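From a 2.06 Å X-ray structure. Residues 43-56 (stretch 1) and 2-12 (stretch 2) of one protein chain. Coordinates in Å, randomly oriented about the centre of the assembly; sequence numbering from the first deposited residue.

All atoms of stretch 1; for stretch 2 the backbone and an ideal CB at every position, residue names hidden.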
ATOM      1  N   ALA A  43     -17.920  24.655  -2.613  1.00 36.69           N
ATOM      2  CA  ALA A  43     -17.840  26.104  -2.692  1.00 36.97           C
ATOM      3  C   ALA A  43     -16.716  26.552  -3.620  1.00 37.02           C
ATOM      4  O   ALA A  43     -15.631  25.967  -3.629  1.00 37.99           O
ATOM      5  CB  ALA A  43     -17.626  26.687  -1.303  1.00 35.63           C
ATOM      6  N   THR A  44     -16.979  27.591  -4.406  1.00 36.35           N
ATOM      7  CA  THR A  44     -15.970  28.123  -5.308  1.00 35.36           C
ATOM      8  C   THR A  44     -14.898  28.788  -4.453  1.00 34.46           C
ATOM      9  O   THR A  44     -15.182  29.281  -3.359  1.00 34.95           O
ATOM     10  CB  THR A  44     -16.575  29.143  -6.294  1.00 36.10           C
ATOM     11  OG1 THR A  44     -17.302  30.143  -5.570  1.00 36.57           O
ATOM     12  CG2 THR A  44     -17.512  28.442  -7.268  1.00 36.29           C
ATOM     13  N   CYS A  45     -13.669  28.799  -4.954  1.00 33.67           N
ATOM     14  CA  CYS A  45     -12.540  29.362  -4.225  1.00 34.12           C
ATOM     15  C   CYS A  45     -11.892  30.574  -4.889  1.00 33.58           C
ATOM     16  O   CYS A  45     -11.537  30.533  -6.064  1.00 34.70           O
ATOM     17  CB  CYS A  45     -11.483  28.269  -4.028  1.00 34.34           C
ATOM     18  SG  CYS A  45      -9.964  28.792  -3.211  1.00 37.79           S
ATOM     19  N   THR A  46     -11.738  31.651  -4.128  1.00 32.18           N
ATOM     20  CA  THR A  46     -11.096  32.859  -4.634  1.00 31.68           C
ATOM     21  C   THR A  46     -10.043  33.284  -3.613  1.00 30.55           C
ATOM     22  O   THR A  46     -10.333  33.398  -2.422  1.00 30.90           O
ATOM     23  CB  THR A  46     -12.119  33.995  -4.857  1.00 32.65           C
ATOM     24  OG1 THR A  46     -12.818  34.262  -3.637  1.00 34.14           O
ATOM     25  CG2 THR A  46     -13.122  33.600  -5.932  1.00 31.42           C
ATOM     26  N   PHE A  47      -8.819  33.501  -4.087  1.00 29.37           N
ATOM     27  CA  PHE A  47      -7.699  33.879  -3.229  1.00 27.78           C
ATOM     28  C   PHE A  47      -7.409  35.368  -3.179  1.00 28.94           C
ATOM     29  O   PHE A  47      -7.629  36.090  -4.142  1.00 30.07           O
ATOM     30  CB  PHE A  47      -6.427  33.165  -3.695  1.00 27.32           C
ATOM     31  CG  PHE A  47      -6.460  31.673  -3.521  1.00 25.89           C
ATOM     32  CD1 PHE A  47      -6.226  31.098  -2.280  1.00 24.12           C
ATOM     33  CD2 PHE A  47      -6.726  30.844  -4.602  1.00 25.26           C
ATOM     34  CE1 PHE A  47      -6.254  29.718  -2.120  1.00 23.03           C
ATOM     35  CE2 PHE A  47      -6.756  29.463  -4.451  1.00 25.34           C
ATOM     36  CZ  PHE A  47      -6.519  28.901  -3.209  1.00 23.86           C
ATOM     37  N   GLU A  48      -6.885  35.819  -2.048  1.00 30.35           N
ATOM     38  CA  GLU A  48      -6.537  37.216  -1.890  1.00 31.94           C
ATOM     39  C   GLU A  48      -5.177  37.273  -1.207  1.00 31.47           C
ATOM     40  O   GLU A  48      -5.043  36.917  -0.035  1.00 30.73           O
ATOM     41  CB  GLU A  48      -7.600  37.937  -1.061  1.00 35.18           C
ATOM     42  CG  GLU A  48      -7.471  39.445  -1.086  1.00 40.14           C
ATOM     43  CD  GLU A  48      -8.808  40.129  -1.246  1.00 43.14           C
ATOM     44  OE1 GLU A  48      -9.647  40.030  -0.322  1.00 44.48           O
ATOM     45  OE2 GLU A  48      -9.023  40.759  -2.305  1.00 44.89           O
ATOM     46  N   ALA A  49      -4.172  37.718  -1.956  1.00 30.85           N
ATOM     47  CA  ALA A  49      -2.804  37.804  -1.453  1.00 29.60           C
ATOM     48  C   ALA A  49      -2.481  39.089  -0.701  1.00 29.70           C
ATOM     49  O   ALA A  49      -2.749  40.189  -1.178  1.00 30.23           O
ATOM     50  CB  ALA A  49      -1.825  37.623  -2.606  1.00 29.97           C
ATOM     51  N   TYR A  50      -1.889  38.930   0.475  1.00 27.85           N
ATOM     52  CA  TYR A  50      -1.497  40.048   1.320  1.00 28.60           C
ATOM     53  C   TYR A  50      -0.060  39.799   1.704  1.00 27.54           C
ATOM     54  O   TYR A  50       0.447  38.697   1.521  1.00 28.49           O
ATOM     55  CB  TYR A  50      -2.308  40.066   2.616  1.00 30.26           C
ATOM     56  CG  TYR A  50      -3.788  40.270   2.452  1.00 33.03           C
ATOM     57  CD1 TYR A  50      -4.363  41.522   2.654  1.00 33.10           C
ATOM     58  CD2 TYR A  50      -4.623  39.205   2.115  1.00 32.67           C
ATOM     59  CE1 TYR A  50      -5.731  41.712   2.527  1.00 34.25           C
ATOM     60  CE2 TYR A  50      -5.994  39.385   1.984  1.00 34.27           C
ATOM     61  CZ  TYR A  50      -6.540  40.641   2.193  1.00 34.67           C
ATOM     62  OH  TYR A  50      -7.892  40.830   2.063  1.00 36.29           O
ATOM     63  N   ILE A  51       0.602  40.819   2.228  1.00 27.03           N
ATOM     64  CA  ILE A  51       1.956  40.638   2.707  1.00 26.75           C
ATOM     65  C   ILE A  51       1.694  39.829   3.979  1.00 26.00           C
ATOM     66  O   ILE A  51       0.804  40.174   4.757  1.00 25.03           O
ATOM     67  CB  ILE A  51       2.609  41.984   3.056  1.00 27.52           C
ATOM     68  CG1 ILE A  51       2.844  42.789   1.778  1.00 28.56           C
ATOM     69  CG2 ILE A  51       3.920  41.760   3.792  1.00 26.25           C
ATOM     70  CD1 ILE A  51       3.505  44.126   2.019  1.00 29.35           C
ATOM     71  N   PHE A  52       2.452  38.755   4.179  1.00 24.60           N
ATOM     72  CA  PHE A  52       2.272  37.873   5.334  1.00 23.84           C
ATOM     73  C   PHE A  52       1.723  38.516   6.616  1.00 25.08           C
ATOM     74  O   PHE A  52       0.672  38.109   7.121  1.00 23.86           O
ATOM     75  CB  PHE A  52       3.587  37.155   5.665  1.00 22.48           C
ATOM     76  CG  PHE A  52       3.441  36.088   6.720  1.00 21.18           C
ATOM     77  CD1 PHE A  52       2.829  34.872   6.419  1.00 22.55           C
ATOM     78  CD2 PHE A  52       3.868  36.315   8.024  1.00 21.61           C
ATOM     79  CE1 PHE A  52       2.639  33.899   7.402  1.00 21.04           C
ATOM     80  CE2 PHE A  52       3.683  35.353   9.019  1.00 22.05           C
ATOM     81  CZ  PHE A  52       3.065  34.140   8.706  1.00 23.18           C
ATOM     82  N   ASP A  53       2.433  39.509   7.147  1.00 25.57           N
ATOM     83  CA  ASP A  53       2.015  40.164   8.384  1.00 27.76           C
ATOM     84  C   ASP A  53       0.624  40.812   8.348  1.00 27.06           C
ATOM     85  O   ASP A  53      -0.008  40.974   9.390  1.00 26.35           O
ATOM     86  CB  ASP A  53       3.046  41.215   8.794  1.00 31.99           C
ATOM     87  CG  ASP A  53       2.961  41.560  10.266  1.00 35.39           C
ATOM     88  OD1 ASP A  53       3.465  42.632  10.661  1.00 37.62           O
ATOM     89  OD2 ASP A  53       2.395  40.745  11.027  1.00 37.21           O
ATOM     90  N   ASP A  54       0.147  41.184   7.163  1.00 25.16           N
ATOM     91  CA  ASP A  54      -1.166  41.809   7.061  1.00 26.17           C
ATOM     92  C   ASP A  54      -2.314  40.801   7.094  1.00 25.95           C
ATOM     93  O   ASP A  54      -3.477  41.186   7.230  1.00 26.51           O
ATOM     94  CB  ASP A  54      -1.281  42.649   5.782  1.00 25.67           C
ATOM     95  CG  ASP A  54      -0.440  43.920   5.829  1.00 27.29           C
ATOM     96  OD1 ASP A  54      -0.169  44.429   6.938  1.00 27.55           O
ATOM     97  OD2 ASP A  54      -0.066  44.418   4.747  1.00 28.33           O
ATOM     98  N   LEU A  55      -1.990  39.516   6.975  1.00 24.59           N
ATOM     99  CA  LEU A  55      -3.004  38.467   6.972  1.00 23.49           C
ATOM    100  C   LEU A  55      -3.837  38.438   8.247  1.00 23.79           C
ATOM    101  O   LEU A  55      -5.046  38.209   8.204  1.00 22.45           O
ATOM    102  CB  LEU A  55      -2.350  37.096   6.754  1.00 23.19           C
ATOM    103  CG  LEU A  55      -1.861  36.785   5.336  1.00 22.29           C
ATOM    104  CD1 LEU A  55      -1.096  35.469   5.331  1.00 20.87           C
ATOM    105  CD2 LEU A  55      -3.060  36.726   4.382  1.00 19.56           C
ATOM    106  N   PHE A  56      -3.180  38.668   9.378  1.00 24.95           N
ATOM    107  CA  PHE A  56      -3.846  38.661  10.671  1.00 27.02           C
ATOM    108  C   PHE A  56      -4.964  39.709  10.765  1.00 28.75           C
ATOM    109  O   PHE A  56      -6.104  39.377  11.101  1.00 28.10           O
ATOM    110  CB  PHE A  56      -2.804  38.854  11.771  1.00 26.63           C
ATOM    111  CG  PHE A  56      -1.698  37.828  11.733  1.00 28.85           C
ATOM    112  CD1 PHE A  56      -1.940  36.513  12.111  1.00 28.16           C
ATOM    113  CD2 PHE A  56      -0.427  38.166  11.266  1.00 27.50           C
ATOM    114  CE1 PHE A  56      -0.941  35.545  12.024  1.00 27.28           C
ATOM    115  CE2 PHE A  56       0.580  37.204  11.175  1.00 27.69           C
ATOM    116  CZ  PHE A  56       0.321  35.892  11.553  1.00 27.95           C
ATOM    117  N   UNK A   2     -24.062  31.673  -3.046  1.00 52.31           N
ATOM    118  CA  UNK A   2     -24.427  31.248  -1.664  1.00 52.51           C
ATOM    119  C   UNK A   2     -23.466  30.171  -1.169  1.00 51.77           C
ATOM    120  O   UNK A   2     -23.773  29.431  -0.233  1.00 52.25           O
ATOM    121  CB  UNK A   2     -25.863  30.723  -1.615  1.00 52.51           C
ATOM    122  N   UNK A   3     -22.303  30.089  -1.807  1.00 50.24           N
ATOM    123  CA  UNK A   3     -21.290  29.106  -1.444  1.00 47.74           C
ATOM    124  C   UNK A   3     -19.963  29.425  -2.124  1.00 45.96           C
ATOM    125  O   UNK A   3     -19.450  28.642  -2.924  1.00 45.12           O
ATOM    126  CB  UNK A   3     -21.753  27.696  -1.818  1.00 47.74           C
ATOM    127  N   UNK A   4     -19.415  30.590  -1.793  1.00 43.68           N
ATOM    128  CA  UNK A   4     -18.154  31.045  -2.360  1.00 42.51           C
ATOM    129  C   UNK A   4     -17.305  31.599  -1.224  1.00 40.18           C
ATOM    130  O   UNK A   4     -17.754  32.455  -0.459  1.00 38.83           O
ATOM    131  CB  UNK A   4     -18.376  32.094  -3.452  1.00 42.51           C
ATOM    132  N   UNK A   5     -16.077  31.101  -1.117  1.00 37.21           N
ATOM    133  CA  UNK A   5     -15.172  31.532  -0.063  1.00 34.37           C
ATOM    134  C   UNK A   5     -14.041  32.408  -0.584  1.00 33.40           C
ATOM    135  O   UNK A   5     -13.614  32.281  -1.731  1.00 33.59           O
ATOM    136  CB  UNK A   5     -14.590  30.311   0.653  1.00 34.37           C
ATOM    137  N   UNK A   6     -13.568  33.299   0.280  1.00 31.28           N
ATOM    138  CA  UNK A   6     -12.471  34.200  -0.036  1.00 30.59           C
ATOM    139  C   UNK A   6     -11.333  33.850   0.917  1.00 29.48           C
ATOM    140  O   UNK A   6     -11.437  34.063   2.125  1.00 28.96           O
ATOM    141  CB  UNK A   6     -12.884  35.668   0.086  1.00 30.59           C
ATOM    142  N   UNK A   7     -10.253  33.300   0.371  1.00 28.17           N
ATOM    143  CA  UNK A   7      -9.117  32.908   1.194  1.00 26.40           C
ATOM    144  C   UNK A   7      -7.917  33.830   1.034  1.00 24.58           C
ATOM    145  O   UNK A   7      -7.479  34.115  -0.074  1.00 22.87           O
ATOM    146  CB  UNK A   7      -8.706  31.474   0.856  1.00 26.40           C
ATOM    147  N   UNK A   8      -7.390  34.287   2.161  1.00 24.53           N
ATOM    148  CA  UNK A   8      -6.223  35.142   2.128  1.00 25.79           C
ATOM    149  C   UNK A   8      -4.983  34.275   2.228  1.00 25.33           C
ATOM    150  O   UNK A   8      -4.960  33.310   2.992  1.00 23.55           O
ATOM    151  CB  UNK A   8      -6.263  36.179   3.252  1.00 25.79           C
ATOM    152  N   UNK A   9      -3.963  34.605   1.440  1.00 25.49           N
ATOM    153  CA  UNK A   9      -2.699  33.869   1.443  1.00 26.12           C
ATOM    154  C   UNK A   9      -1.595  34.900   1.232  1.00 27.06           C
ATOM    155  O   UNK A   9      -1.863  35.989   0.729  1.00 29.78           O
ATOM    156  CB  UNK A   9      -2.668  32.780   0.369  1.00 26.12           C
ATOM    157  N   UNK A  10      -0.362  34.580   1.618  1.00 25.01           N
ATOM    158  CA  UNK A  10       0.723  35.543   1.456  1.00 22.97           C
ATOM    159  C   UNK A  10       1.087  35.730  -0.010  1.00 22.19           C
ATOM    160  O   UNK A  10       0.629  34.983  -0.877  1.00 20.41           O
ATOM    161  CB  UNK A  10       1.954  35.094   2.247  1.00 22.97           C
ATOM    162  N   UNK A  11       1.921  36.732  -0.275  1.00 21.36           N
ATOM    163  CA  UNK A  11       2.334  37.041  -1.638  1.00 22.05           C
ATOM    164  C   UNK A  11       3.544  36.281  -2.164  1.00 20.92           C
ATOM    165  O   UNK A  11       3.652  36.050  -3.363  1.00 23.05           O
ATOM    166  CB  UNK A  11       2.628  38.540  -1.732  1.00 22.05           C
ATOM    167  N   UNK A  12       4.456  35.884  -1.288  1.00 21.34           N
ATOM    168  CA  UNK A  12       5.634  35.184  -1.770  1.00 21.37           C
ATOM    169  C   UNK A  12       6.330  34.337  -0.711  1.00 21.11           C
ATOM    170  O   UNK A  12       6.950  34.851   0.228  1.00 19.89           O
ATOM    171  CB  UNK A  12       6.628  36.199  -2.337  1.00 21.37           C
TER

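Stretch 2 runs parallel to strand 44-50, in register from 4 with Thr 44 to 9 with Ala 49. The backbone N atoms of 5, 7 and 9 donate to Thr 44 O, Thr 46 O and Glu 48 O (3.0, 2.8 and 2.9 Å), which argues against proline there but says little else about identity; for the rest the evidence lies in each CB.

Position 2 has nothing of stretch 1 within 5.5 Å of its ideal CB, so almost anything fits; it is Ser 2. At position 3 the CB points sideways, 4.3 Å from Ala 43 CB, which favours an apolar group without demanding one. Leu 3 is deposited, and its O accepts from Thr 44 N (3.1 Å).

Position 4 shares a face with Thr 44 and Thr 46. Its ideal CB lies 3.1 Å from Thr 44 OG1, a tight approach beside a hydroxyl and a carbonyl, so a polar side chain would suit. Asn 4, chi1 t, gives a weak bond from ND2 to Thr 44 O (2.8 Å, 118°).

On the other face, position 5 has its ideal CB 5.1 Å from Ala 43 CB; a medium apolar residue is reasonable. Leu 5 places CG 4.3 Å from Ala 43 CB. Its O accepts from both Thr 46 N (3.1 Å) and Thr 46 OG1 (2.9 Å).

Position 6 lies 4.0 Å from Thr 46 OG1 and 5.4 Å from Glu 48 OE1, measured from its ideal CB. Small polar or beta-branched residues suit a strand here. Thr 6 sets CG2 4.0 Å from Glu 48 OE1.

Position 7 faces Cys 45 SG and the Phe 47 ring, with its ideal CB 5.0 Å from Cys 45 SG and 4.0 Å from Phe 47 CD1: a site for Val, Ile or Leu. Ile 7 brings CD1 to 3.6 Å from Cys 45 SG.

Position 8 is the most restrictive. An ideal CB would lie 3.4 Å from Leu 55 CD2 and 3.5 Å from Tyr 50 CE2, both tight, although phi/psi (-92/139) is ordinary. Gly 8 avoids this crowding, and its CA approaches Glu 48 O at 3.0 Å.

Position 9 has its ideal CB 4.7 Å from Phe 47 CD1, leaving room for Val, Ile or Thr. Thr 9 puts CG2 4.5 Å from both Phe 47 CD1 and Ala 49 CB.

Position 10 points sideways, its ideal CB 4.2 Å from Phe 52 CA and 4.4 Å from Leu 55 CD1, so a small residue is favoured. Ser 10 presents CB at the Phe 52 ring edge; OG bonds elsewhere in the structure.

Position 11, also sideways, has its ideal CB 4.6 Å from Ala 49 CB; a long aliphatic stem would fit. Lys 11 packs CG 3.7 Å from Ala 49 CB.

Position 12 is unconstrained by stretch 1; Phe 12 leads away.

Stretch 2 (2-12) SLNLTIGTSKF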
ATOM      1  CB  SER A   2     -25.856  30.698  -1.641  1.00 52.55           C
ATOM      2  OG  SER A   2     -26.776  31.641  -2.157  1.00 53.08           O
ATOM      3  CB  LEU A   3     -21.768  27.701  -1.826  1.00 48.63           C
ATOM      4  CG  LEU A   3     -22.672  27.569  -3.058  1.00 49.45           C
ATOM      5  CD1 LEU A   3     -21.958  28.086  -4.298  1.00 50.59           C
ATOM      6  CD2 LEU A   3     -23.068  26.111  -3.240  1.00 49.18           C
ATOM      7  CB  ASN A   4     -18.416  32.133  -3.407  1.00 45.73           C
ATOM      8  CG  ASN A   4     -17.178  32.479  -4.225  1.00 48.44           C
ATOM      9  OD1 ASN A   4     -17.256  33.254  -5.178  1.00 50.93           O
ATOM     10  ND2 ASN A   4     -16.034  31.910  -3.859  1.00 49.15           N
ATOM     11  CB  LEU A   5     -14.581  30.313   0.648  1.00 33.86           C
ATOM     12  CG  LEU A   5     -15.557  29.353   1.336  1.00 32.98           C
ATOM     13  CD1 LEU A   5     -14.804  28.128   1.844  1.00 32.36           C
ATOM     14  CD2 LEU A   5     -16.259  30.068   2.482  1.00 32.11           C
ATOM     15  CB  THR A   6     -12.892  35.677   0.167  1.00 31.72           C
ATOM     16  OG1 THR A   6     -13.922  36.012  -0.776  1.00 31.43           O
ATOM     17  CG2 THR A   6     -11.703  36.611  -0.024  1.00 31.15           C
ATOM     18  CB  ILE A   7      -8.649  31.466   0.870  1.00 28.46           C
ATOM     19  CG1 ILE A   7      -9.811  30.481   1.006  1.00 28.64           C
ATOM     20  CG2 ILE A   7      -7.522  31.064   1.816  1.00 27.77           C
ATOM     21  CD1 ILE A   7     -10.767  30.504  -0.154  1.00 32.06           C
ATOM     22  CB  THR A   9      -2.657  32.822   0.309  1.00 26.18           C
ATOM     23  OG1 THR A   9      -1.463  32.036   0.425  1.00 25.25           O
ATOM     24  CG2 THR A   9      -2.685  33.505  -1.051  1.00 27.17           C
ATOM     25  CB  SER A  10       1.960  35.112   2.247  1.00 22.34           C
ATOM     26  OG  SER A  10       2.543  33.957   1.688  1.00 24.26           O
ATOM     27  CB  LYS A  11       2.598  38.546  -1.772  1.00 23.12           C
ATOM     28  CG  LYS A  11       1.334  39.374  -1.929  1.00 25.60           C
ATOM     29  CD  LYS A  11       1.637  40.861  -1.983  1.00 27.18           C
ATOM     30  CE  LYS A  11       0.398  41.659  -2.377  1.00 30.20           C
ATOM     31  NZ  LYS A  11       0.619  43.129  -2.271  1.00 30.29           N
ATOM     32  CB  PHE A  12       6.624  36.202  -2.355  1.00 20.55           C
ATOM     33  CG  PHE A  12       7.760  35.580  -3.119  1.00 20.63           C
ATOM     34  CD1 PHE A  12       7.524  34.883  -4.301  1.00 21.30           C
ATOM     35  CD2 PHE A  12       9.067  35.683  -2.651  1.00 21.31           C
ATOM     36  CE1 PHE A  12       8.575  34.295  -5.007  1.00 20.78           C
ATOM     37  CE2 PHE A  12      10.125  35.099  -3.348  1.00 19.51           C
ATOM     38  CZ  PHE A  12       9.878  34.403  -4.530  1.00 19.21           C
TER
HETATM   39  O   HOH W   1       4.342  37.871   1.742  1.00  7.20           O
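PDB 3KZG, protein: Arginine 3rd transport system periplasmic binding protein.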